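Local coordinates for protein thiamine-monophosphate kinase (Stenotrophomonas maltophilia, PDB 6XEP) that probably catalyses the ATP-dependent, magnesium-requiring phosphorylation of thiamine monophosphate to thiamine diphosphate, the active form of vitamin B1, at residues D28-G33 with A124-D129; A174-Q179 with E258-D263. All blocks are in the same frame, centred on the assembly; numbering follows the deposited sequence. Where two conformers were deposited one is given.

Contact 1: residues D28-G33 with A124-D129; sequences DDILLG and ALIGGD. With NA (sodium ion), chain D.
Ile30 reaches across to strand 124-132 with both of its branches, the CD1 end of the longer one and the CG2 methyl, and the touching is done by methyl groups alone. Ile30 CD1 lies 3.5 Å from CB of Ala124 and 3.7 Å from CG2 of Ile126, bridging two residues whose CB atoms are on the same side of the strand. The shorter branch adds a second point, Ile30 CG2 to Ile126 CG2 at 3.9 Å, where the two isoleucines meet at a slant. With chi1 -52°, CG1 of Ile30 is trans to the carbonyl carbon, and the extended chi2 of 178° carries CD1 out to the strand. Ile126 offers only its CG2 branch, while its CG1 and CD1 lead away from Ile30. Trp92 of the neighbouring strand 89-99 and Leu41 of strand 40-41 also pack on both isoleucines, and Val51 of the second subunit covers Ile126 as well.

The backbone of Ile30 does a different job. Ile30 O binds the sodium ion at 2.3 Å, together with the carbonyl oxygens of Thr24 and Arg27, so the turn after helix 17-24 is gathered round the cation. A water 2.8 Å from the sodium ion accepts a hydrogen bond from Leu32 N at 3.2 Å, tying the next part of the segment to the same site. Asp29 is held by a salt bridge to Arg27 and a hydrogen bond to Trp92 NE1. Further along strand 124-132 come Gly128 and Asp129, predicted to bind ATP, Asp129 also magnesium.

The chemistry divides by atom type: sodium, water and pairing with 40-42 fix the backbone of 28-33, while buried methyls seat it against the strand outermost within this chain, beside the second subunit.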
loop_
_atom_site.group_PDB
_atom_site.type_symbol
_atom_site.label_atom_id
_atom_site.label_comp_id
_atom_site.label_asym_id
_atom_site.label_seq_id
_atom_site.Cartn_x
_atom_site.Cartn_y
_atom_site.Cartn_z
ATOM N N ASP A 28 -11.201 -18.855 -5.596
ATOM C CA ASP A 28 -11.649 -19.541 -4.389
ATOM C C ASP A 28 -10.904 -19.093 -3.133
ATOM O O ASP A 28 -11.325 -19.449 -2.026
ATOM C CB ASP A 28 -11.507 -21.057 -4.557
ATOM C CG ASP A 28 -12.429 -21.621 -5.623
ATOM O OD1 ASP A 28 -13.291 -20.881 -6.146
ATOM O OD2 ASP A 28 -12.285 -22.822 -5.934
ATOM N N ASP A 29 -9.816 -18.329 -3.269
ATOM C CA ASP A 29 -9.039 -17.844 -2.129
ATOM C C ASP A 29 -9.448 -16.443 -1.688
ATOM O O ASP A 29 -8.799 -15.861 -0.814
ATOM C CB ASP A 29 -7.540 -17.847 -2.457
ATOM C CG ASP A 29 -7.217 -17.021 -3.687
ATOM O OD1 ASP A 29 -7.949 -17.150 -4.693
ATOM O OD2 ASP A 29 -6.237 -16.254 -3.647
ATOM N N ILE A 30 -10.499 -15.883 -2.277
ATOM C CA ILE A 30 -10.947 -14.529 -1.971
ATOM C C ILE A 30 -12.441 -14.581 -1.702
ATOM O O ILE A 30 -13.215 -14.998 -2.572
ATOM C CB ILE A 30 -10.664 -13.561 -3.120
ATOM C CG1 ILE A 30 -9.193 -13.634 -3.544
ATOM C CG2 ILE A 30 -11.109 -12.148 -2.748
ATOM C CD1 ILE A 30 -8.867 -12.753 -4.689
ATOM N N LEU A 31 -12.846 -14.149 -0.523
ATOM C CA LEU A 31 -14.257 -14.073 -0.162
ATOM C C LEU A 31 -14.646 -12.600 -0.224
ATOM O O LEU A 31 -14.192 -11.805 0.603
ATOM C CB LEU A 31 -14.481 -14.661 1.227
ATOM C CG LEU A 31 -15.847 -15.178 1.641
ATOM C CD1 LEU A 31 -16.267 -16.334 0.740
ATOM C CD2 LEU A 31 -15.807 -15.611 3.110
ATOM N N LEU A 32 -15.458 -12.230 -1.216
ATOM C CA LEU A 32 -15.873 -10.830 -1.377
ATOM C C LEU A 32 -17.270 -10.824 -2.012
ATOM O O LEU A 32 -17.412 -10.854 -3.235
ATOM C CB LEU A 32 -14.884 -10.034 -2.209
ATOM C CG LEU A 32 -15.285 -8.568 -2.396
ATOM C CD1 LEU A 32 -15.431 -7.874 -1.032
ATOM C CD2 LEU A 32 -14.302 -7.818 -3.290
ATOM N N GLY A 33 -18.276 -10.772 -1.178
ATOM C CA GLY A 33 -19.636 -10.794 -1.673
ATOM C C GLY A 33 -20.141 -9.419 -2.046
ATOM O O GLY A 33 -19.502 -8.396 -1.782
ATOM N N ALA A 124 -5.269 -10.273 -8.145
ATOM C CA ALA A 124 -6.604 -9.736 -7.908
ATOM C C ALA A 124 -6.517 -8.480 -7.051
ATOM O O ALA A 124 -5.979 -8.517 -5.941
ATOM C CB ALA A 124 -7.492 -10.780 -7.237
ATOM N N LEU A 125 -7.064 -7.370 -7.563
ATOM C CA LEU A 125 -7.243 -6.174 -6.747
ATOM C C LEU A 125 -8.303 -6.464 -5.688
ATOM O O LEU A 125 -9.432 -6.820 -6.034
ATOM C CB LEU A 125 -7.658 -4.997 -7.633
ATOM C CG LEU A 125 -7.940 -3.647 -6.966
ATOM C CD1 LEU A 125 -6.722 -3.106 -6.202
ATOM C CD2 LEU A 125 -8.358 -2.640 -8.036
ATOM N N ILE A 126 -7.965 -6.339 -4.402
ATOM C CA ILE A 126 -8.913 -6.716 -3.358
ATOM C C ILE A 126 -9.240 -5.585 -2.396
ATOM O O ILE A 126 -10.027 -5.796 -1.469
ATOM C CB ILE A 126 -8.452 -7.973 -2.579
ATOM C CG1 ILE A 126 -6.987 -7.872 -2.107
ATOM C CG2 ILE A 126 -8.666 -9.242 -3.447
ATOM C CD1 ILE A 126 -6.754 -6.941 -0.937
ATOM N N GLY A 127 -8.648 -4.408 -2.564
ATOM C CA GLY A 127 -8.964 -3.298 -1.684
ATOM C C GLY A 127 -8.122 -2.086 -2.028
ATOM O O GLY A 127 -7.371 -2.079 -3.008
ATOM N N GLY A 128 -8.250 -1.068 -1.201
ATOM C CA GLY A 128 -7.406 0.107 -1.329
ATOM C C GLY A 128 -8.147 1.363 -0.890
ATOM O O GLY A 128 -9.066 1.299 -0.072
ATOM N N ASP A 129 -7.744 2.492 -1.482
ATOM C CA ASP A 129 -8.253 3.808 -1.106
ATOM C C ASP A 129 -8.383 4.673 -2.354
ATOM O O ASP A 129 -7.616 4.526 -3.298
ATOM C CB ASP A 129 -7.303 4.483 -0.094
ATOM C CG ASP A 129 -7.918 5.679 0.597
ATOM O OD1 ASP A 129 -9.163 5.821 0.547
ATOM O OD2 ASP A 129 -7.147 6.460 1.209
HETATM NA NA NA D . -14.263 -15.804 -4.419
HETATM O O HOH W 1 -16.256 -13.936 -3.788
#

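Contact 2: residues A174-Q179 with E258-D263; sequences ALRLWQ and ELLGRD
In the C-terminal AIR-synthase-related domain, the last turns of helix 170-179 pack against the short break between helices 254-259 and 262-271. Segment 174-179 is regular helix, with Trp178 N bonded to Ala174 O and Gln179 N to Leu175 O. Opposite it, the chain leaves helical geometry at Leu260 (phi -116°, psi 148°), and Gly261 takes the N-cap position of the next helix. The backbones come closest at Leu177 and Leu260, whose CA atoms are 8.4 Å apart.

Leucines fill that gap. Leu177 CD1 meets CD1 of Leu260 at 4.0 Å and CD1 of Leu259 at 4.1 Å, so one methyl serves residues on both sides of the helix end. The side chains of Leu177 and Leu259 cross almost perpendicularly, whereas Leu260 comes in at a slant. Leu197 and Tyr194 of helix 192-202 extend the apolar patch, the first against Leu177 and the second against Leu259.

Arg176 runs along the more open margin. Its chain is fully extended from CG to NE, which takes the guanidinium past Leu260 to helix 262-271, where NH2 forms a salt bridge with Asp267 OD2. On the way, the aliphatic part of the arginine brushes the leucine, Arg176 CD passing 4.1 Å from Leu260 CD2.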
loop_
_atom_site.group_PDB
_atom_site.type_symbol
_atom_site.label_atom_id
_atom_site.label_comp_id
_atom_site.label_asym_id
_atom_site.label_seq_id
_atom_site.Cartn_x
_atom_site.Cartn_y
_atom_site.Cartn_z
ATOM N N ALA A 174 13.057 6.121 -25.277
ATOM C CA ALA A 174 11.825 6.890 -25.440
ATOM C C ALA A 174 11.852 8.162 -24.597
ATOM O O ALA A 174 11.433 9.229 -25.062
ATOM C CB ALA A 174 10.609 6.040 -25.067
ATOM N N LEU A 175 12.317 8.062 -23.345
ATOM C CA LEU A 175 12.387 9.241 -22.481
ATOM C C LEU A 175 13.297 10.307 -23.080
ATOM O O LEU A 175 12.954 11.498 -23.092
ATOM C CB LEU A 175 12.871 8.844 -21.082
ATOM C CG LEU A 175 12.685 9.873 -19.955
ATOM C CD1 LEU A 175 11.192 10.113 -19.700
ATOM C CD2 LEU A 175 13.394 9.445 -18.671
ATOM N N ARG A 176 14.452 9.897 -23.609
ATOM C CA ARG A 176 15.363 10.857 -24.232
ATOM C C ARG A 176 14.726 11.521 -25.447
ATOM O O ARG A 176 14.825 12.744 -25.625
ATOM C CB ARG A 176 16.664 10.160 -24.633
ATOM C CG ARG A 176 17.709 10.044 -23.548
ATOM C CD ARG A 176 18.833 9.172 -24.070
ATOM N NE ARG A 176 19.938 9.005 -23.138
ATOM C CZ ARG A 176 21.160 9.463 -23.366
ATOM N NH1 ARG A 176 21.417 10.122 -24.488
ATOM N NH2 ARG A 176 22.122 9.266 -22.474
ATOM N N LEU A 177 14.118 10.726 -26.329
ATOM C CA LEU A 177 13.445 11.311 -27.487
ATOM C C LEU A 177 12.348 12.273 -27.056
ATOM O O LEU A 177 12.198 13.355 -27.634
ATOM C CB LEU A 177 12.874 10.215 -28.386
ATOM C CG LEU A 177 13.936 9.347 -29.061
ATOM C CD1 LEU A 177 13.268 8.118 -29.661
ATOM C CD2 LEU A 177 14.672 10.128 -30.136
ATOM N N TRP A 178 11.596 11.910 -26.019
ATOM C CA TRP A 178 10.568 12.813 -25.509
ATOM C C TRP A 178 11.179 14.117 -24.988
ATOM O O TRP A 178 10.678 15.206 -25.288
ATOM C CB TRP A 178 9.758 12.097 -24.429
ATOM C CG TRP A 178 8.828 12.968 -23.640
ATOM C CD1 TRP A 178 7.615 13.458 -24.038
ATOM C CD2 TRP A 178 9.023 13.413 -22.298
ATOM N NE1 TRP A 178 7.057 14.204 -23.018
ATOM C CE2 TRP A 178 7.907 14.189 -21.944
ATOM C CE3 TRP A 178 10.050 13.252 -21.370
ATOM C CZ2 TRP A 178 7.786 14.794 -20.687
ATOM C CZ3 TRP A 178 9.923 13.835 -20.118
ATOM C CH2 TRP A 178 8.801 14.599 -19.792
ATOM N N GLN A 179 12.287 14.029 -24.247
ATOM C CA GLN A 179 12.928 15.234 -23.719
ATOM C C GLN A 179 13.496 16.114 -24.829
ATOM O O GLN A 179 13.509 17.347 -24.707
ATOM C CB GLN A 179 14.035 14.846 -22.743
ATOM C CG GLN A 179 13.530 14.163 -21.485
ATOM C CD GLN A 179 14.620 13.405 -20.736
ATOM O OE1 GLN A 179 15.680 13.103 -21.284
ATOM N NE2 GLN A 179 14.355 13.089 -19.472
ATOM N N GLU A 258 17.977 1.924 -34.088
ATOM C CA GLU A 258 17.640 2.743 -35.248
ATOM C C GLU A 258 17.502 4.223 -34.898
ATOM O O GLU A 258 17.869 5.082 -35.707
ATOM C CB GLU A 258 16.350 2.238 -35.888
ATOM C CG GLU A 258 16.104 2.781 -37.266
ATOM C CD GLU A 258 16.991 2.129 -38.315
ATOM O OE1 GLU A 258 17.212 2.752 -39.374
ATOM O OE2 GLU A 258 17.463 0.992 -38.082
ATOM N N LEU A 259 16.976 4.547 -33.714
ATOM C CA LEU A 259 16.571 5.915 -33.413
ATOM C C LEU A 259 17.560 6.674 -32.543
ATOM O O LEU A 259 17.489 7.908 -32.487
ATOM C CB LEU A 259 15.201 5.923 -32.726
ATOM C CG LEU A 259 14.028 5.451 -33.588
ATOM C CD1 LEU A 259 12.720 5.553 -32.816
ATOM C CD2 LEU A 259 13.966 6.223 -34.907
ATOM N N LEU A 260 18.455 5.980 -31.847
ATOM C CA LEU A 260 19.469 6.625 -31.024
ATOM C C LEU A 260 20.844 6.300 -31.583
ATOM O O LEU A 260 21.063 5.228 -32.156
ATOM C CB LEU A 260 19.381 6.181 -29.548
ATOM C CG LEU A 260 18.332 6.888 -28.681
ATOM C CD1 LEU A 260 16.911 6.510 -29.092
ATOM C CD2 LEU A 260 18.574 6.593 -27.215
ATOM N N GLY A 261 21.765 7.239 -31.428
ATOM C CA GLY A 261 23.128 7.001 -31.858
ATOM C C GLY A 261 23.782 5.897 -31.050
ATOM O O GLY A 261 23.298 5.462 -30.012
ATOM N N ARG A 262 24.928 5.443 -31.552
ATOM C CA ARG A 262 25.622 4.306 -30.950
ATOM C C ARG A 262 25.936 4.547 -29.471
ATOM O O ARG A 262 25.703 3.675 -28.626
ATOM C CB ARG A 262 26.878 4.029 -31.779
ATOM C CG ARG A 262 28.034 3.330 -31.113
ATOM C CD ARG A 262 29.260 3.426 -32.048
ATOM N NE ARG A 262 29.513 4.794 -32.519
ATOM C CZ ARG A 262 29.406 5.206 -33.786
ATOM N NH1 ARG A 262 29.656 6.474 -34.097
ATOM N NH2 ARG A 262 29.070 4.362 -34.751
ATOM N N ASP A 263 26.442 5.735 -29.134
ATOM C CA ASP A 263 26.804 6.022 -27.749
ATOM C C ASP A 263 25.564 6.163 -26.866
ATOM O O ASP A 263 25.502 5.591 -25.771
ATOM C CB ASP A 263 27.656 7.290 -27.676
ATOM C CG ASP A 263 29.059 7.108 -28.262
ATOM O OD1 ASP A 263 29.475 5.961 -28.529
ATOM O OD2 ASP A 263 29.750 8.121 -28.441
#

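How the contacts relate
The two contacts lie on opposite sides of the chain's centre, one in each PurM-like half, with about 42 Å between their centres and no shared elements. Contact 1 is buried: its three touching residues are all enclosed, and it joins a short strand to a sheet strand that is outermost within this chain, beside the second subunit. Contact 2 is partly buried, built from helix ends and the break between two helices, and touched by no other protein chain. Both are apolar where the segments touch, contact 1 through methyls alone, contact 2 also through an arginine methylene. Their polar fringes differ: a backbone carbonyl of 28-33 binds a sodium ion, whereas the arginine of 174-179 ends in a salt bridge.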